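Local coordinates for protein ribokinase (Cryptococcus neoformans var. grubii serotype A, PDB 6CW5) that probably phosphorylates D-ribose at O-5 with ATP and magnesium, giving D-ribose 5-phosphate, as a homodimeric kinase of the PfkB family, at residues T133-Y138 against L156-Q161; F184-L189 against L204-S209. All coordinates share one frame; numbering follows the deposited sequence.

Contact 1 (T133-Y138 against L156-Q161); sequences TSLATY and LTAAGQ
Ala158, on helix 149-161, is the first residue of 156-161 to meet the loop: its CB lies 3.7 Å from CD1 of Leu135, an apolar touch between two methyl groups. The same leucine methyl then settles on the next residue, Ala159, where it comes within 3.5 Å of the backbone N and stays a little farther, 4.1 Å, from the methyl CB. CD1 therefore rests on the backbone between the two alanine side chains, and with only methyl groups at 158 and 159 the leucine branch lies close against the helix. CG of Leu135 is anti to the carbonyl carbon (chi1 -60°) and CD1 is extended away from CA (chi2 -175°); the two torsions together bring CD1 across to the helix, while the leucine side chain also packs on Leu16 of strand 15-18.

In the Rossmann-like alpha/beta fold of PfkB kinases, helix 149-161 follows strand 140-143 in the central sheet, and the loop at 133-138 leads into that strand. Two local turns shape the loop around Leu135. Ser134 OG accepts from Ala136 N at 3.0 Å in an ST turn, and a type I beta turn runs from Leu135 to Tyr138, closed by the bond from Tyr138 N to Leu135 O. On the helix side, the carbonyl O of Ala158 is hydrogen-bonded to Ser162 OG.

Contact 2 (F184-L189 against L204-S209); sequences FPWKHL and LAFGSS
Trp186 and Phe206 bring two aromatic rings together, and the phenylalanine can be followed outward from the end of helix 196-205. Its CB points toward the 184-189 loop, and CG, anti to the carbonyl carbon (chi1 -65°), continues the side chain in that direction. The side chain also packs on Leu181 and Arg182 of helix 178-183. CZ makes the closest approach to the indole, with CE2 a little farther off. There CZ stands 3.7 Å from Trp186 NE1 and 4.1 Å from CE2 of the same residue, with CZ2 of the six-membered ring about as near. The planes are steeply inclined, at 80°, yet the approach is oblique, and the centroids of the phenyl ring and the five-membered ring are 5.7 Å apart.

Phe206 is the first residue to leave helical geometry, and a Schellman motif ends the helix immediately after it: Gly207, with positive phi, is the C-prime residue, Ser208 N bonds to Leu203 O and Gly207 N to Leu204 O. The contact thus joins the C-terminal end of helix 196-205 to the 3-10 turn of a loop that feeds strand 191-195 of the central sheet; the helix follows that strand, as in the Rossmann-like fold of PfkB kinases.

On the indole side, NE1 spends its hydrogen on Leu181 O, so the nitrogen nearest the phenyl tip is already satisfied and its meeting with CZ is plain packing. Phe170 and Phe237 also touch the tryptophan. Phe184 CD2 lies 3.4 Å above the centre of the Trp186 ring, and Leu189 CD2 sits in plane at the ring's edge.

Contact 1 lies toward the surface and is only partly buried, whereas both residues that meet in contact 2 are buried. Both are apolar and remote from the annotated sites, but one is aliphatic, a leucine methyl on a helix backbone, and the other aromatic. Each pairs the loop leading into a strand of the central sheet with the helix that follows that strand, or in contact 2 the residue just beyond its end: strand 140-143 and helix 149-161 in contact 1, strand 191-195 and helix 196-205 in contact 2. Although their centres are about 22 Å apart, they touch, since Leu156 CD2 packs 3.5 Å from Phe184 CE2, and His188 lies along Thr157 and Gly160.

Contact 1 (T133-Y138 against L156-Q161)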
ATOM      1  N   THR A 133       0.067  10.833  -5.874  1.00 25.77           N
ATOM      2  CA  THR A 133      -0.967  11.468  -5.058  1.00 34.66           C
ATOM      3  C   THR A 133      -0.311  12.565  -4.227  1.00 32.44           C
ATOM      4  O   THR A 133       0.645  12.316  -3.486  1.00 33.37           O
ATOM      5  CB  THR A 133      -1.702  10.448  -4.184  1.00 34.99           C
ATOM      6  OG1 THR A 133      -2.325   9.456  -5.025  1.00 38.23           O
ATOM      7  CG2 THR A 133      -2.792  11.140  -3.351  1.00 37.17           C
ATOM      8  N   SER A 134      -0.733  13.792  -4.454  1.00 32.81           N
ATOM      9  CA  SER A 134      -0.212  14.937  -3.739  1.00 26.12           C
ATOM     10  C   SER A 134      -1.163  15.243  -2.606  1.00 29.33           C
ATOM     11  O   SER A 134      -2.385  15.102  -2.747  1.00 26.70           O
ATOM     12  CB  SER A 134      -0.086  16.151  -4.652  1.00 24.07           C
ATOM     13  OG  SER A 134       0.387  17.291  -3.938  1.00 34.98           O
ATOM     14  N   LEU A 135      -0.598  15.631  -1.476  1.00 23.90           N
ATOM     15  CA  LEU A 135      -1.394  16.120  -0.366  1.00 27.44           C
ATOM     16  C   LEU A 135      -1.344  17.632  -0.279  1.00 29.75           C
ATOM     17  O   LEU A 135      -1.756  18.202   0.736  1.00 31.10           O
ATOM     18  CB  LEU A 135      -0.912  15.489   0.944  1.00 25.37           C
ATOM     19  CG  LEU A 135      -1.015  13.971   0.960  1.00 26.02           C
ATOM     20  CD1 LEU A 135      -0.625  13.459   2.328  1.00 29.63           C
ATOM     21  CD2 LEU A 135      -2.434  13.460   0.601  1.00 25.63           C
ATOM     22  N   ALA A 136      -0.859  18.289  -1.343  1.00 29.52           N
ATOM     23  CA  ALA A 136      -0.504  19.701  -1.271  1.00 38.37           C
ATOM     24  C   ALA A 136      -1.679  20.575  -0.846  1.00 43.18           C
ATOM     25  O   ALA A 136      -1.483  21.575  -0.148  1.00 46.17           O
ATOM     26  CB  ALA A 136       0.040  20.171  -2.622  1.00 45.51           C
ATOM     27  N   THR A 137      -2.901  20.240  -1.269  1.00 34.42           N
ATOM     28  CA  THR A 137      -4.025  21.126  -0.974  1.00 34.53           C
ATOM     29  C   THR A 137      -4.669  20.840   0.376  1.00 35.90           C
ATOM     30  O   THR A 137      -5.601  21.554   0.768  1.00 33.18           O
ATOM     31  CB  THR A 137      -5.092  21.030  -2.070  1.00 44.11           C
ATOM     32  OG1 THR A 137      -5.654  19.717  -2.091  1.00 43.70           O
ATOM     33  CG2 THR A 137      -4.495  21.325  -3.441  1.00 44.32           C
ATOM     34  N   TYR A 138      -4.206  19.831   1.100  1.00 27.34           N
ATOM     35  CA  TYR A 138      -4.899  19.350   2.291  1.00 26.10           C
ATOM     36  C   TYR A 138      -4.173  19.741   3.569  1.00 27.55           C
ATOM     37  O   TYR A 138      -2.941  19.731   3.623  1.00 27.88           O
ATOM     38  CB  TYR A 138      -5.050  17.833   2.245  1.00 25.61           C
ATOM     39  CG  TYR A 138      -5.807  17.410   1.021  1.00 23.16           C
ATOM     40  CD1 TYR A 138      -7.172  17.678   0.903  1.00 24.18           C
ATOM     41  CD2 TYR A 138      -5.159  16.784  -0.037  1.00 26.61           C
ATOM     42  CE1 TYR A 138      -7.874  17.294  -0.222  1.00 24.90           C
ATOM     43  CE2 TYR A 138      -5.857  16.394  -1.174  1.00 28.99           C
ATOM     44  CZ  TYR A 138      -7.208  16.662  -1.256  1.00 29.41           C
ATOM     45  OH  TYR A 138      -7.902  16.298  -2.377  1.00 29.39           O
ATOM     46  N   LEU A 156      -1.011   8.060   5.355  1.00 18.28           N
ATOM     47  CA  LEU A 156      -0.630   8.571   6.683  1.00 18.50           C
ATOM     48  C   LEU A 156       0.834   8.970   6.724  1.00 16.52           C
ATOM     49  O   LEU A 156       1.200  10.019   7.292  1.00 19.58           O
ATOM     50  CB  LEU A 156      -0.914   7.510   7.755  1.00 16.97           C
ATOM     51  CG  LEU A 156      -0.407   7.853   9.170  1.00 19.06           C
ATOM     52  CD1 LEU A 156      -1.149   9.066   9.682  1.00 18.94           C
ATOM     53  CD2 LEU A 156      -0.647   6.660  10.092  1.00 21.32           C
ATOM     54  N   THR A 157       1.701   8.158   6.127  1.00 19.43           N
ATOM     55  CA  THR A 157       3.129   8.494   6.117  1.00 17.60           C
ATOM     56  C   THR A 157       3.381   9.772   5.340  1.00 23.68           C
ATOM     57  O   THR A 157       4.156  10.646   5.776  1.00 22.48           O
ATOM     58  CB  THR A 157       3.910   7.319   5.522  1.00 19.63           C
ATOM     59  OG1 THR A 157       3.688   6.162   6.354  1.00 19.65           O
ATOM     60  CG2 THR A 157       5.410   7.635   5.491  1.00 19.53           C
ATOM     61  N   ALA A 158       2.724   9.917   4.188  1.00 20.51           N
ATOM     62  CA  ALA A 158       2.872  11.144   3.413  1.00 22.23           C
ATOM     63  C   ALA A 158       2.367  12.351   4.196  1.00 22.18           C
ATOM     64  O   ALA A 158       2.929  13.460   4.092  1.00 23.46           O
ATOM     65  CB  ALA A 158       2.112  11.015   2.086  1.00 20.15           C
ATOM     66  N   ALA A 159       1.289  12.160   4.954  1.00 20.69           N
ATOM     67  CA  ALA A 159       0.737  13.236   5.762  1.00 22.34           C
ATOM     68  C   ALA A 159       1.724  13.641   6.849  1.00 21.17           C
ATOM     69  O   ALA A 159       1.976  14.835   7.069  1.00 23.26           O
ATOM     70  CB  ALA A 159      -0.603  12.791   6.368  1.00 22.70           C
ATOM     71  N   GLY A 160       2.318  12.652   7.519  1.00 23.81           N
ATOM     72  CA  GLY A 160       3.214  12.958   8.622  1.00 20.20           C
ATOM     73  C   GLY A 160       4.526  13.523   8.159  1.00 23.05           C
ATOM     74  O   GLY A 160       5.175  14.274   8.895  1.00 25.41           O
ATOM     75  N   GLN A 161       4.940  13.192   6.931  1.00 23.10           N
ATOM     76  CA  GLN A 161       6.202  13.692   6.407  1.00 25.42           C
ATOM     77  C   GLN A 161       6.056  14.963   5.588  1.00 26.53           C
ATOM     78  O   GLN A 161       7.063  15.472   5.095  1.00 26.57           O
ATOM     79  CB  GLN A 161       6.885  12.614   5.567  1.00 28.67           C
ATOM     80  CG  GLN A 161       7.222  11.388   6.395  1.00 25.53           C
ATOM     81  CD  GLN A 161       7.904  10.317   5.593  1.00 31.86           C
ATOM     82  OE1 GLN A 161       7.777  10.249   4.358  1.00 31.01           O
ATOM     83  NE2 GLN A 161       8.635   9.464   6.281  1.00 26.37           N
TER

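Contact 2 (F184-L189 against L204-S209)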
ATOM      1  N   PHE A 184       2.370  -0.311  13.275  1.00 17.78           N
ATOM      2  CA  PHE A 184       1.758   0.872  12.688  1.00 17.56           C
ATOM      3  C   PHE A 184       2.572   2.125  13.013  1.00 19.63           C
ATOM      4  O   PHE A 184       3.126   2.252  14.119  1.00 20.51           O
ATOM      5  CB  PHE A 184       0.327   0.963  13.215  1.00 16.76           C
ATOM      6  CG  PHE A 184      -0.569   1.890  12.450  1.00 19.54           C
ATOM      7  CD1 PHE A 184      -1.303   1.426  11.356  1.00 19.97           C
ATOM      8  CD2 PHE A 184      -0.729   3.202  12.865  1.00 14.33           C
ATOM      9  CE1 PHE A 184      -2.155   2.271  10.660  1.00 20.05           C
ATOM     10  CE2 PHE A 184      -1.603   4.065  12.182  1.00 19.34           C
ATOM     11  CZ  PHE A 184      -2.304   3.596  11.077  1.00 19.31           C
ATOM     12  N   PRO A 185       2.714   3.061  12.052  1.00 18.89           N
ATOM     13  CA  PRO A 185       3.557   4.253  12.268  1.00 17.27           C
ATOM     14  C   PRO A 185       2.822   5.317  13.077  1.00 22.07           C
ATOM     15  O   PRO A 185       2.457   6.374  12.585  1.00 20.04           O
ATOM     16  CB  PRO A 185       3.863   4.704  10.836  1.00 20.01           C
ATOM     17  CG  PRO A 185       2.593   4.342  10.094  1.00 17.32           C
ATOM     18  CD  PRO A 185       2.185   2.993  10.674  1.00 16.92           C
ATOM     19  N   TRP A 186       2.573   5.007  14.356  1.00 16.79           N
ATOM     20  CA  TRP A 186       1.850   5.920  15.235  1.00 20.55           C
ATOM     21  C   TRP A 186       2.488   7.297  15.296  1.00 21.06           C
ATOM     22  O   TRP A 186       1.790   8.283  15.557  1.00 22.36           O
ATOM     23  CB  TRP A 186       1.786   5.335  16.646  1.00 18.30           C
ATOM     24  CG  TRP A 186       1.056   4.014  16.626  1.00 17.16           C
ATOM     25  CD1 TRP A 186       1.607   2.779  16.806  1.00 17.48           C
ATOM     26  CD2 TRP A 186      -0.342   3.806  16.380  1.00 17.99           C
ATOM     27  NE1 TRP A 186       0.634   1.815  16.697  1.00 16.41           N
ATOM     28  CE2 TRP A 186      -0.571   2.413  16.444  1.00 16.08           C
ATOM     29  CE3 TRP A 186      -1.427   4.658  16.126  1.00 19.77           C
ATOM     30  CZ2 TRP A 186      -1.847   1.842  16.256  1.00 16.10           C
ATOM     31  CZ3 TRP A 186      -2.695   4.093  15.950  1.00 19.23           C
ATOM     32  CH2 TRP A 186      -2.890   2.694  16.008  1.00 20.77           C
ATOM     33  N   LYS A 187       3.805   7.386  15.108  1.00 21.31           N
ATOM     34  CA  LYS A 187       4.432   8.697  15.234  1.00 24.87           C
ATOM     35  C   LYS A 187       3.891   9.702  14.230  1.00 24.53           C
ATOM     36  O   LYS A 187       4.022  10.905  14.468  1.00 25.72           O
ATOM     37  CB  LYS A 187       5.952   8.600  15.091  1.00 24.17           C
ATOM     38  CG  LYS A 187       6.416   8.081  13.746  1.00 21.64           C
ATOM     39  CD  LYS A 187       7.916   7.961  13.681  1.00 29.52           C
ATOM     40  CE  LYS A 187       8.346   7.317  12.378  1.00 38.09           C
ATOM     41  NZ  LYS A 187       9.826   7.205  12.305  1.00 44.56           N
ATOM     42  N   HIS A 188       3.300   9.253  13.111  1.00 19.85           N
ATOM     43  CA  HIS A 188       2.768  10.164  12.092  1.00 22.62           C
ATOM     44  C   HIS A 188       1.346  10.607  12.367  1.00 23.75           C
ATOM     45  O   HIS A 188       0.838  11.494  11.671  1.00 25.51           O
ATOM     46  CB  HIS A 188       2.793   9.493  10.702  1.00 20.43           C
ATOM     47  CG  HIS A 188       4.175   9.205  10.216  1.00 24.82           C
ATOM     48  ND1 HIS A 188       5.200  10.119  10.335  1.00 25.45           N
ATOM     49  CD2 HIS A 188       4.710   8.110   9.621  1.00 23.58           C
ATOM     50  CE1 HIS A 188       6.307   9.602   9.829  1.00 25.93           C
ATOM     51  NE2 HIS A 188       6.033   8.388   9.384  1.00 29.01           N
ATOM     52  N   LEU A 189       0.695  10.019  13.356  1.00 19.09           N
ATOM     53  CA  LEU A 189      -0.738  10.185  13.548  1.00 18.13           C
ATOM     54  C   LEU A 189      -1.024  11.297  14.547  1.00 27.09           C
ATOM     55  O   LEU A 189      -0.481  11.294  15.657  1.00 22.68           O
ATOM     56  CB  LEU A 189      -1.348   8.879  14.052  1.00 20.48           C
ATOM     57  CG  LEU A 189      -2.843   8.945  14.219  1.00 21.82           C
ATOM     58  CD1 LEU A 189      -3.494   9.093  12.845  1.00 19.41           C
ATOM     59  CD2 LEU A 189      -3.286   7.632  14.903  1.00 19.92           C
ATOM     60  N   LEU A 204      -4.397  -4.616  24.382  1.00 20.28           N
ATOM     61  CA  LEU A 204      -4.103  -6.046  24.377  1.00 18.25           C
ATOM     62  C   LEU A 204      -2.991  -6.369  23.389  1.00 20.05           C
ATOM     63  O   LEU A 204      -2.117  -7.188  23.677  1.00 22.10           O
ATOM     64  CB  LEU A 204      -5.350  -6.860  24.019  1.00 24.71           C
ATOM     65  CG  LEU A 204      -6.399  -7.108  25.100  1.00 33.67           C
ATOM     66  CD1 LEU A 204      -7.620  -7.807  24.503  1.00 34.72           C
ATOM     67  CD2 LEU A 204      -5.796  -7.934  26.216  1.00 34.52           C
ATOM     68  N   ALA A 205      -3.019  -5.745  22.206  1.00 20.60           N
ATOM     69  CA  ALA A 205      -1.969  -6.014  21.231  1.00 20.63           C
ATOM     70  C   ALA A 205      -0.627  -5.493  21.722  1.00 20.04           C
ATOM     71  O   ALA A 205       0.423  -5.984  21.283  1.00 22.44           O
ATOM     72  CB  ALA A 205      -2.334  -5.388  19.871  1.00 17.53           C
ATOM     73  N   PHE A 206      -0.637  -4.497  22.602  1.00 19.89           N
ATOM     74  CA  PHE A 206       0.584  -3.859  23.070  1.00 17.42           C
ATOM     75  C   PHE A 206       1.062  -4.453  24.393  1.00 21.19           C
ATOM     76  O   PHE A 206       1.895  -3.845  25.083  1.00 22.16           O
ATOM     77  CB  PHE A 206       0.373  -2.339  23.210  1.00 18.83           C
ATOM     78  CG  PHE A 206       0.100  -1.649  21.886  1.00 18.09           C
ATOM     79  CD1 PHE A 206       0.303  -2.345  20.692  1.00 21.70           C
ATOM     80  CD2 PHE A 206      -0.305  -0.315  21.851  1.00 22.21           C
ATOM     81  CE1 PHE A 206       0.059  -1.728  19.461  1.00 22.25           C
ATOM     82  CE2 PHE A 206      -0.537   0.321  20.637  1.00 22.40           C
ATOM     83  CZ  PHE A 206      -0.358  -0.395  19.448  1.00 19.74           C
ATOM     84  N   GLY A 207       0.551  -5.619  24.753  1.00 23.27           N
ATOM     85  CA  GLY A 207       1.066  -6.368  25.884  1.00 30.56           C
ATOM     86  C   GLY A 207       0.453  -6.013  27.219  1.00 35.61           C
ATOM     87  O   GLY A 207       0.869  -6.581  28.245  1.00 34.37           O
ATOM     88  N   SER A 208      -0.528  -5.119  27.241  1.00 25.95           N
ATOM     89  CA  SER A 208      -1.196  -4.741  28.476  1.00 26.04           C
ATOM     90  C   SER A 208      -2.204  -5.810  28.871  1.00 37.79           C
ATOM     91  O   SER A 208      -2.710  -6.555  28.026  1.00 36.81           O
ATOM     92  CB  SER A 208      -1.889  -3.395  28.287  1.00 27.57           C
ATOM     93  OG  SER A 208      -2.556  -2.961  29.461  1.00 33.17           O
ATOM     94  N   SER A 209      -2.480  -5.911  30.173  1.00 38.23           N
ATOM     95  CA  SER A 209      -3.654  -6.667  30.591  1.00 41.05           C
ATOM     96  C   SER A 209      -4.889  -5.788  30.769  1.00 41.66           C
ATOM     97  O   SER A 209      -5.977  -6.322  31.020  1.00 43.29           O
ATOM     98  CB  SER A 209      -3.376  -7.420  31.890  1.00 43.77           C
ATOM     99  OG  SER A 209      -3.018  -6.483  32.876  1.00 48.26           O
TER